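Local structure of polyphosphate kinase (2O8R) at residues 346-351 and 639-644; 473-478 and 594-599; 590-595 and 677-682. The protein probably catalyses the reversible transfer of the terminal phosphate of ATP onto a growing chain of inorganic polyphosphate. The protein carries 3 engineered substitutions. All coordinates share one frame; numbering follows the deposited sequence.

Interaction 1 of 3, residues 346-351 and 639-644; sequences LIHVPY and RREIID
At the seam between the two PLD-like C-terminal domains of this PPK1-family enzyme, L346 and H348 on strand 345-349 of the first domain meet E641 and I642 on helix 636-651 of the second. The alternation of a beta strand sets up the contact: L346 and H348 direct their side chains at the helix, whereas I347 between them faces away. Strand and helix run roughly the same way, their short axes 24° apart and 10.5 Å apart at closest approach, so side chains alone bridge the gap.

The polar part is a single weak hydrogen bond from H348 NE2 to E641 OE1, 3.3 Å long. OE1 sits at the ring edge, in the imidazole plane, while the carboxylate is turned nearly perpendicular to the ring, at 79°. E641 reaches this position on an extended chain, with CG anti to the backbone N (chi1 -173°). Its other oxygen, OE2, forms the stronger link, a salt bridge to K689, and OE1 adds the weak bond to H348. The negative charge of the buried carboxylate would be expected to favour a proton on H348 NE2.

The apolar part depends on one methyl. L346 CD2 packs 3.6 Å from I642 CG1 and 3.7 Å from I642 CD1, the two side chains crossing at about a right angle. The same methyl also touches E641 OE1, 3.6 Å away.

Around this buried patch, strand 474-481 flanks strand 345-349, with L346 packing on L479 and H348 on T477. Strand 610-614 contributes I613 against L346 and V611 against I642, and helix 678-691 lies against E641 through Y685 and L686.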
loop_
_atom_site.group_PDB
_atom_site.type_symbol
_atom_site.label_atom_id
_atom_site.label_comp_id
_atom_site.label_asym_id
_atom_site.label_seq_id
_atom_site.Cartn_x
_atom_site.Cartn_y
_atom_site.Cartn_z
ATOM N N LEU A 346 4.731 32.769 4.691
ATOM C CA LEU A 346 4.862 32.156 3.391
ATOM C C LEU A 346 5.756 30.954 3.587
ATOM O O LEU A 346 6.865 31.078 4.100
ATOM C CB LEU A 346 5.551 33.133 2.457
ATOM C CG LEU A 346 5.146 33.261 1.006
ATOM C CD1 LEU A 346 3.623 33.368 0.851
ATOM C CD2 LEU A 346 5.840 34.497 0.494
ATOM N N ILE A 347 5.282 29.782 3.204
ATOM C CA ILE A 347 6.109 28.590 3.317
ATOM C C ILE A 347 6.390 28.026 1.939
ATOM O O ILE A 347 5.474 27.717 1.176
ATOM C CB ILE A 347 5.443 27.526 4.180
ATOM C CG1 ILE A 347 5.191 28.059 5.600
ATOM C CG2 ILE A 347 6.253 26.237 4.159
ATOM C CD1 ILE A 347 6.424 28.587 6.317
ATOM N N HIS A 348 7.668 27.912 1.628
ATOM C CA HIS A 348 8.111 27.428 0.341
ATOM C C HIS A 348 8.671 26.038 0.516
ATOM O O HIS A 348 9.769 25.852 1.051
ATOM C CB HIS A 348 9.182 28.356 -0.226
ATOM C CG HIS A 348 8.767 29.792 -0.269
ATOM N ND1 HIS A 348 7.885 30.283 -1.208
ATOM C CD2 HIS A 348 9.115 30.844 0.509
ATOM C CE1 HIS A 348 7.704 31.574 -1.002
ATOM N NE2 HIS A 348 8.439 31.939 0.032
ATOM N N VAL A 349 7.928 25.049 0.057
ATOM C CA VAL A 349 8.375 23.696 0.292
ATOM C C VAL A 349 9.031 23.050 -0.873
ATOM O O VAL A 349 8.619 23.264 -2.015
ATOM C CB VAL A 349 7.259 22.702 0.683
ATOM C CG1 VAL A 349 6.645 23.062 2.008
ATOM C CG2 VAL A 349 6.213 22.553 -0.454
ATOM N N PRO A 350 10.217 22.549 -0.587
ATOM C CA PRO A 350 10.961 21.442 -0.053
ATOM C C PRO A 350 11.849 22.185 0.959
ATOM O O PRO A 350 12.148 21.655 2.022
ATOM C CB PRO A 350 11.768 20.932 -1.239
ATOM C CG PRO A 350 11.408 21.839 -2.394
ATOM C CD PRO A 350 10.948 23.097 -1.732
ATOM N N TYR A 351 12.191 23.439 0.619
ATOM C CA TYR A 351 13.055 24.352 1.384
ATOM C C TYR A 351 12.655 24.490 2.856
ATOM O O TYR A 351 13.506 24.450 3.735
ATOM C CB TYR A 351 13.085 25.742 0.723
ATOM C CG TYR A 351 13.269 25.736 -0.793
ATOM C CD1 TYR A 351 14.439 25.263 -1.367
ATOM C CD2 TYR A 351 12.281 26.224 -1.643
ATOM C CE1 TYR A 351 14.622 25.253 -2.737
ATOM C CE2 TYR A 351 12.450 26.197 -3.025
ATOM C CZ TYR A 351 13.633 25.721 -3.565
ATOM O OH TYR A 351 13.839 25.700 -4.933
ATOM N N ARG A 639 5.404 39.692 -0.331
ATOM C CA ARG A 639 5.454 40.024 -1.770
ATOM C C ARG A 639 6.870 40.239 -2.306
ATOM O O ARG A 639 7.175 39.875 -3.449
ATOM C CB ARG A 639 4.653 41.288 -2.069
ATOM C CG ARG A 639 3.242 41.067 -2.537
ATOM C CD ARG A 639 2.681 42.307 -3.238
ATOM N NE ARG A 639 3.210 43.532 -2.650
ATOM C CZ ARG A 639 2.671 44.176 -1.619
ATOM N NH1 ARG A 639 1.558 43.733 -1.046
ATOM N NH2 ARG A 639 3.252 45.273 -1.164
ATOM N N ARG A 640 7.717 40.851 -1.480
ATOM C CA ARG A 640 9.089 41.154 -1.858
ATOM C C ARG A 640 9.884 39.863 -1.977
ATOM O O ARG A 640 10.705 39.712 -2.886
ATOM C CB ARG A 640 9.715 42.130 -0.839
ATOM C CG ARG A 640 11.236 42.376 -0.922
ATOM C CD ARG A 640 11.746 42.719 -2.332
ATOM N NE ARG A 640 10.828 43.567 -3.091
ATOM C CZ ARG A 640 10.810 43.646 -4.420
ATOM N NH1 ARG A 640 11.664 42.924 -5.150
ATOM N NH2 ARG A 640 9.933 44.445 -5.021
ATOM N N GLU A 641 9.612 38.925 -1.074
ATOM C CA GLU A 641 10.326 37.655 -1.053
ATOM C C GLU A 641 10.036 36.846 -2.316
ATOM O O GLU A 641 10.958 36.314 -2.928
ATOM C CB GLU A 641 9.962 36.867 0.198
ATOM C CG GLU A 641 10.760 35.590 0.424
ATOM C CD GLU A 641 10.330 34.877 1.698
ATOM O OE1 GLU A 641 9.122 34.620 1.869
ATOM O OE2 GLU A 641 11.194 34.583 2.545
ATOM N N ILE A 642 8.763 36.780 -2.708
ATOM C CA ILE A 642 8.342 35.995 -3.869
ATOM C C ILE A 642 9.044 36.496 -5.121
ATOM O O ILE A 642 9.571 35.711 -5.921
ATOM C CB ILE A 642 6.819 36.052 -4.050
ATOM C CG1 ILE A 642 6.145 35.200 -2.981
ATOM C CG2 ILE A 642 6.406 35.544 -5.412
ATOM C CD1 ILE A 642 4.655 35.425 -2.886
ATOM N N ILE A 643 9.081 37.813 -5.259
ATOM C CA ILE A 643 9.768 38.438 -6.372
ATOM C C ILE A 643 11.257 38.145 -6.310
ATOM O O ILE A 643 11.865 37.822 -7.332
ATOM C CB ILE A 643 9.475 39.945 -6.435
ATOM C CG1 ILE A 643 7.959 40.141 -6.487
ATOM C CG2 ILE A 643 10.082 40.546 -7.667
ATOM C CD1 ILE A 643 7.518 41.550 -6.557
ATOM N N ASP A 644 11.842 38.224 -5.116
ATOM C CA ASP A 644 13.254 37.887 -4.962
ATOM C C ASP A 644 13.492 36.500 -5.555
ATOM O O ASP A 644 14.364 36.320 -6.410
ATOM C CB ASP A 644 13.646 37.885 -3.488
ATOM C CG ASP A 644 13.904 39.270 -2.940
ATOM O OD1 ASP A 644 14.156 40.206 -3.726
ATOM O OD2 ASP A 644 13.871 39.421 -1.705
#

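Interaction 2 of 3, residues 473-478 and 594-599. With SO4 (sulfate ion), chain F.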
loop_
_atom_site.group_PDB
_atom_site.type_symbol
_atom_site.label_atom_id
_atom_site.label_comp_id
_atom_site.label_asym_id
_atom_site.label_seq_id
_atom_site.Cartn_x
_atom_site.Cartn_y
_atom_site.Cartn_z
ATOM N N ILE A 473 10.010 15.180 -5.520
ATOM C CA ILE A 473 9.779 16.277 -4.620
ATOM C C ILE A 473 9.179 17.456 -5.378
ATOM O O ILE A 473 9.676 17.841 -6.432
ATOM C CB ILE A 473 11.070 16.644 -3.900
ATOM C CG1 ILE A 473 11.624 15.391 -3.219
ATOM C CG2 ILE A 473 10.824 17.752 -2.872
ATOM C CD1 ILE A 473 13.044 15.516 -2.729
ATOM N N TYR A 474 8.088 18.000 -4.837
ATOM C CA TYR A 474 7.389 19.150 -5.427
ATOM C C TYR A 474 7.801 20.455 -4.775
ATOM O O TYR A 474 7.788 20.571 -3.563
ATOM C CB TYR A 474 5.865 19.003 -5.266
ATOM C CG TYR A 474 5.208 18.184 -6.353
ATOM C CD1 TYR A 474 5.754 16.966 -6.757
ATOM C CD2 TYR A 474 4.046 18.622 -6.972
ATOM C CE1 TYR A 474 5.178 16.222 -7.736
ATOM C CE2 TYR A 474 3.453 17.868 -7.978
ATOM C CZ TYR A 474 4.032 16.667 -8.350
ATOM O OH TYR A 474 3.477 15.882 -9.329
ATOM N N SER A 475 8.169 21.436 -5.583
ATOM C CA SER A 475 8.291 22.794 -5.094
ATOM C C SER A 475 6.892 23.428 -5.140
ATOM O O SER A 475 6.214 23.386 -6.174
ATOM C CB SER A 475 9.319 23.565 -5.933
ATOM O OG SER A 475 9.266 24.964 -5.712
ATOM N N ASP A 476 6.452 23.984 -4.014
ATOM C CA ASP A 476 5.138 24.628 -3.925
ATOM C C ASP A 476 5.165 25.790 -2.937
ATOM O O ASP A 476 6.095 25.912 -2.122
ATOM C CB ASP A 476 4.075 23.630 -3.466
ATOM C CG ASP A 476 3.501 22.828 -4.592
ATOM O OD1 ASP A 476 3.102 23.424 -5.610
ATOM O OD2 ASP A 476 3.434 21.593 -4.446
ATOM N N THR A 477 4.124 26.616 -2.976
ATOM C CA THR A 477 4.056 27.786 -2.108
ATOM C C THR A 477 2.735 27.885 -1.325
ATOM O O THR A 477 1.638 27.735 -1.881
ATOM C CB THR A 477 4.324 29.048 -2.920
ATOM O OG1 THR A 477 5.604 28.923 -3.556
ATOM C CG2 THR A 477 4.342 30.265 -2.024
ATOM N N THR A 478 2.856 28.118 -0.023
ATOM C CA THR A 478 1.708 28.151 0.866
ATOM C C THR A 478 1.669 29.459 1.656
ATOM O O THR A 478 2.665 29.849 2.283
ATOM C CB THR A 478 1.747 26.967 1.843
ATOM O OG1 THR A 478 1.588 25.744 1.111
ATOM C CG2 THR A 478 0.638 27.081 2.875
ATOM N N TYR A 594 13.569 19.258 -8.314
ATOM C CA TYR A 594 12.247 19.494 -7.755
ATOM C C TYR A 594 11.306 19.837 -8.877
ATOM O O TYR A 594 11.694 20.494 -9.836
ATOM C CB TYR A 594 12.240 20.655 -6.752
ATOM C CG TYR A 594 13.181 20.517 -5.583
ATOM C CD1 TYR A 594 13.480 19.278 -5.036
ATOM C CD2 TYR A 594 13.741 21.638 -5.001
ATOM C CE1 TYR A 594 14.331 19.163 -3.982
ATOM C CE2 TYR A 594 14.584 21.532 -3.940
ATOM C CZ TYR A 594 14.886 20.298 -3.434
ATOM O OH TYR A 594 15.745 20.206 -2.364
ATOM N N LEU A 595 10.062 19.395 -8.764
ATOM C CA LEU A 595 9.084 19.735 -9.774
ATOM C C LEU A 595 8.588 21.152 -9.489
ATOM O O LEU A 595 8.033 21.438 -8.419
ATOM C CB LEU A 595 7.962 18.701 -9.810
ATOM C CG LEU A 595 6.907 18.784 -10.911
ATOM C CD1 LEU A 595 6.608 17.428 -11.540
ATOM C CD2 LEU A 595 5.661 19.358 -10.332
ATOM N N GLU A 596 8.843 22.037 -10.448
ATOM C CA GLU A 596 8.509 23.452 -10.332
ATOM C C GLU A 596 7.011 23.650 -10.475
ATOM O O GLU A 596 6.487 23.841 -11.568
ATOM C CB GLU A 596 9.261 24.245 -11.388
ATOM C CG GLU A 596 10.750 24.369 -11.125
ATOM C CD GLU A 596 11.074 25.262 -9.936
ATOM O OE1 GLU A 596 10.312 26.206 -9.652
ATOM O OE2 GLU A 596 12.099 25.020 -9.279
ATOM N N HIS A 597 6.322 23.616 -9.347
ATOM C CA HIS A 597 4.902 23.411 -9.402
ATOM C C HIS A 597 4.148 24.647 -8.992
ATOM O O HIS A 597 2.940 24.718 -9.175
ATOM C CB HIS A 597 4.524 22.212 -8.522
ATOM C CG HIS A 597 3.099 21.794 -8.657
ATOM N ND1 HIS A 597 2.119 22.201 -7.777
ATOM C CD2 HIS A 597 2.483 21.025 -9.582
ATOM C CE1 HIS A 597 0.964 21.683 -8.146
ATOM N NE2 HIS A 597 1.158 20.964 -9.236
ATOM N N SER A 598 4.855 25.619 -8.424
ATOM C CA SER A 598 4.232 26.881 -8.020
ATOM C C SER A 598 3.506 27.534 -9.188
ATOM O O SER A 598 3.939 27.443 -10.351
ATOM C CB SER A 598 5.279 27.860 -7.481
ATOM O OG SER A 598 5.766 27.450 -6.221
ATOM N N ARG A 599 2.390 28.179 -8.871
ATOM C CA ARG A 599 1.713 29.056 -9.821
ATOM C C ARG A 599 1.612 30.433 -9.186
ATOM O O ARG A 599 0.916 30.617 -8.180
ATOM C CB ARG A 599 0.339 28.507 -10.176
ATOM C CG ARG A 599 0.371 27.075 -10.665
ATOM C CD ARG A 599 -0.874 26.348 -10.256
ATOM N NE ARG A 599 -0.990 25.089 -10.969
ATOM C CZ ARG A 599 -1.144 23.903 -10.392
ATOM N NH1 ARG A 599 -1.226 23.804 -9.076
ATOM N NH2 ARG A 599 -1.233 22.811 -11.145
HETATM S S SO4 F . -2.087 19.618 -9.634
HETATM O O1 SO4 F . -0.735 19.112 -9.407
HETATM O O2 SO4 F . -2.442 19.414 -11.047
HETATM O O3 SO4 F . -3.025 18.895 -8.779
HETATM O O4 SO4 F . -2.156 21.022 -9.240
HETATM O O HOH W 1 11.652 26.338 -6.559
#
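A short parallel pairing, Y474 with L595 and S475 with E596, joins strand 474-481 to the two-residue strand 595-596. L595 N donates to I473 O over 2.8 Å and S475 N to L595 O over 2.8 Å; H597 N follows with a 3.2 Å bond to S475 O. Y474 and L595 share one face of the sheet and lie side by side, L595 CD2 resting over the phenol ring 3.7 Å from its centroid in a CH-pi contact. H597 brings its imidazole obliquely against the same tyrosine, Y474 CD2 lying over one imidazole face, offset toward its rim.

The pairing adds strand 595-596 of the second PLD-like domain to the sheet of the first, bringing together Y474 and H597, both predicted to bind ATP, with the predicted phosphohistidine H439 close by. H597 has CG anti to its backbone N (chi1 -172°), and both ring nitrogens are bonded, each to a partner near the ring plane. ND1 donates to the syn lone pair of D476 OD1 over 2.7 Å, the carboxylate standing at 89° to the ring; T463 OG1 bonds to the same oxygen. NE2 donates over 2.7 Å to O1 of a sulfate, probably from the crystallisation liquor, whose O4 is gripped by R599 NH1 and NH2, with R599 NE salt-bridged to D617.

On the face of S475 and E596, a water joins S475 OG to E596 OE2, the glutamate being held further by Q649 and K542. Beyond the pairing, T477 OG1 and S598 OG share a 3.0 Å hydrogen bond.

Interaction 3 of 3, residues 590-595 and 677-682; sequences LVDMYL and RAQAAI
Hydrogen bonds between Q679 and the backbone of Y594 form the centre of this contact, where the start of helix 678-691 meets the loop between strands 585-589 and 595-596. The amide spans both polar groups of one residue: Q679 OE1 accepts from Y594 N at 3.0 Å with an N-H...O angle of 165°, and Q679 NE2 donates to Y594 O at 3.1 Å. The second donor sits above the carbonyl plane. NE2 also bonds to E596 OE2, a pattern consistent with the modelled orientation of the amide. An extended chain beyond CG delivers the amide to the loop, where its plane lies 21° from the Y594 ring and 19° from the carboxylate of D592, which Q679 meets tip to tip.

The ionic element is a salt bridge, R677 NE donating to the syn lone pair of D592 OD2 at 3.0 Å. Carboxylate and guanidinium planes are steeply inclined to each other. D592 OD1 has a second cation, K655, which would further stabilise the buried negative charge.

Apolar packing is confined to one pair, L590 CD2 meeting A678 CB at 4.1 Å.

R677 occupies the N-cap position, and D652 OD1 receives the backbone N-H of A678. Helix 636-651 packs against L590, A681 and I682, Y351 covers Q679 and I682, and helix 13-29 lies against V591 on the loop.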
loop_
_atom_site.group_PDB
_atom_site.type_symbol
_atom_site.label_atom_id
_atom_site.label_comp_id
_atom_site.label_asym_id
_atom_site.label_seq_id
_atom_site.Cartn_x
_atom_site.Cartn_y
_atom_site.Cartn_z
ATOM N N LEU A 590 11.976 26.107 -16.562
ATOM C CA LEU A 590 12.887 25.620 -15.545
ATOM C C LEU A 590 12.509 24.202 -15.148
ATOM O O LEU A 590 11.421 23.971 -14.618
ATOM C CB LEU A 590 12.866 26.536 -14.318
ATOM C CG LEU A 590 13.817 26.096 -13.204
ATOM C CD1 LEU A 590 15.257 26.063 -13.706
ATOM C CD2 LEU A 590 13.668 26.992 -11.970
ATOM N N VAL A 591 13.410 23.267 -15.430
ATOM C CA VAL A 591 13.307 21.869 -15.004
ATOM C C VAL A 591 14.600 21.510 -14.270
ATOM O O VAL A 591 15.700 21.737 -14.782
ATOM C CB VAL A 591 13.116 20.924 -16.208
ATOM C CG1 VAL A 591 13.509 19.476 -15.870
ATOM C CG2 VAL A 591 11.701 21.002 -16.711
ATOM N N ASP A 592 14.446 20.974 -13.066
ATOM C CA ASP A 592 15.545 20.592 -12.198
ATOM C C ASP A 592 15.005 19.428 -11.344
ATOM O O ASP A 592 13.947 18.864 -11.657
ATOM C CB ASP A 592 15.933 21.791 -11.331
ATOM C CG ASP A 592 17.384 21.751 -10.825
ATOM O OD1 ASP A 592 18.083 20.727 -10.975
ATOM O OD2 ASP A 592 17.831 22.771 -10.251
HETATM N N MSE A 593 15.710 19.074 -10.270
HETATM C CA MSE A 593 15.313 17.948 -9.425
HETATM C C MSE A 593 13.920 18.063 -8.789
HETATM O O MSE A 593 13.187 17.071 -8.718
HETATM C CB MSE A 593 16.345 17.721 -8.336
HETATM C CG MSE A 593 16.212 16.364 -7.688
HETATM SE SE MSE A 593 17.482 16.072 -6.253
HETATM C CE MSE A 593 17.692 14.142 -6.493
ATOM N N TYR A 594 13.569 19.258 -8.314
ATOM C CA TYR A 594 12.247 19.494 -7.755
ATOM C C TYR A 594 11.306 19.837 -8.877
ATOM O O TYR A 594 11.694 20.494 -9.836
ATOM C CB TYR A 594 12.240 20.655 -6.752
ATOM C CG TYR A 594 13.181 20.517 -5.583
ATOM C CD1 TYR A 594 13.480 19.278 -5.036
ATOM C CD2 TYR A 594 13.741 21.638 -5.001
ATOM C CE1 TYR A 594 14.331 19.163 -3.982
ATOM C CE2 TYR A 594 14.584 21.532 -3.940
ATOM C CZ TYR A 594 14.886 20.298 -3.434
ATOM O OH TYR A 594 15.745 20.206 -2.364
ATOM N N LEU A 595 10.062 19.395 -8.764
ATOM C CA LEU A 595 9.084 19.735 -9.774
ATOM C C LEU A 595 8.588 21.152 -9.489
ATOM O O LEU A 595 8.033 21.438 -8.419
ATOM C CB LEU A 595 7.962 18.701 -9.810
ATOM C CG LEU A 595 6.907 18.784 -10.911
ATOM C CD1 LEU A 595 6.608 17.428 -11.540
ATOM C CD2 LEU A 595 5.661 19.358 -10.332
ATOM N N ARG A 677 22.210 28.218 -9.940
ATOM C CA ARG A 677 21.110 27.308 -10.155
ATOM C C ARG A 677 20.045 27.558 -9.086
ATOM O O ARG A 677 20.306 27.546 -7.866
ATOM C CB ARG A 677 21.579 25.855 -10.292
ATOM C CG ARG A 677 21.116 24.907 -9.263
ATOM C CD ARG A 677 21.264 23.474 -9.742
ATOM N NE ARG A 677 20.520 22.572 -8.867
ATOM C CZ ARG A 677 20.951 22.157 -7.682
ATOM N NH1 ARG A 677 22.133 22.551 -7.230
ATOM N NH2 ARG A 677 20.201 21.346 -6.947
ATOM N N ALA A 678 18.846 27.843 -9.583
ATOM C CA ALA A 678 17.795 28.435 -8.783
ATOM C C ALA A 678 17.431 27.615 -7.548
ATOM O O ALA A 678 17.156 28.184 -6.494
ATOM C CB ALA A 678 16.566 28.718 -9.649
ATOM N N GLN A 679 17.457 26.289 -7.671
ATOM C CA GLN A 679 17.047 25.430 -6.569
ATOM C C GLN A 679 18.095 25.382 -5.464
ATOM O O GLN A 679 17.753 25.261 -4.282
ATOM C CB GLN A 679 16.603 24.042 -7.059
ATOM C CG GLN A 679 15.197 24.069 -7.715
ATOM C CD GLN A 679 14.702 22.702 -8.225
ATOM O OE1 GLN A 679 15.296 21.658 -7.960
ATOM N NE2 GLN A 679 13.596 22.718 -8.939
ATOM N N ALA A 680 19.366 25.518 -5.831
ATOM C CA ALA A 680 20.398 25.727 -4.813
ATOM C C ALA A 680 20.265 27.124 -4.200
ATOM O O ALA A 680 20.145 27.278 -2.986
ATOM C CB ALA A 680 21.777 25.521 -5.391
ATOM N N ALA A 681 20.229 28.136 -5.057
ATOM C CA ALA A 681 20.262 29.521 -4.605
ATOM C C ALA A 681 19.087 29.923 -3.714
ATOM O O ALA A 681 19.263 30.674 -2.748
ATOM C CB ALA A 681 20.361 30.448 -5.795
ATOM N N ILE A 682 17.895 29.430 -4.049
ATOM C CA ILE A 682 16.690 29.741 -3.290
ATOM C C ILE A 682 16.822 29.195 -1.873
ATOM O O ILE A 682 16.436 29.858 -0.900
ATOM C CB ILE A 682 15.428 29.179 -3.953
ATOM C CG1 ILE A 682 15.057 30.008 -5.177
ATOM C CG2 ILE A 682 14.257 29.177 -2.983
ATOM C CD1 ILE A 682 13.832 29.460 -5.913
#

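In the fold
All three contacts are largely buried, but interaction 2 lies nearest the middle of the chain, its centre about 10 Å from the chain's centre, and interaction 1 farthest, at about 21 Å. Interactions 1 and 2 join the two PLD-like domains and share one sheet, since strands 345-349 and 474-481 are neighbours there; interaction 3 ties helix 678-691 to a loop within the second domain. Backbone pairing dominates interaction 2, which holds the predicted ATP-site residues. Interaction 1 relies on a methyl and one weak polar bond, interaction 3 on an amide and an ion pair. Y594 belongs to both 2 and 3, E596 meets Q679 between them, and P350 and Y351, at the end of segment 346-351, pack on Y594.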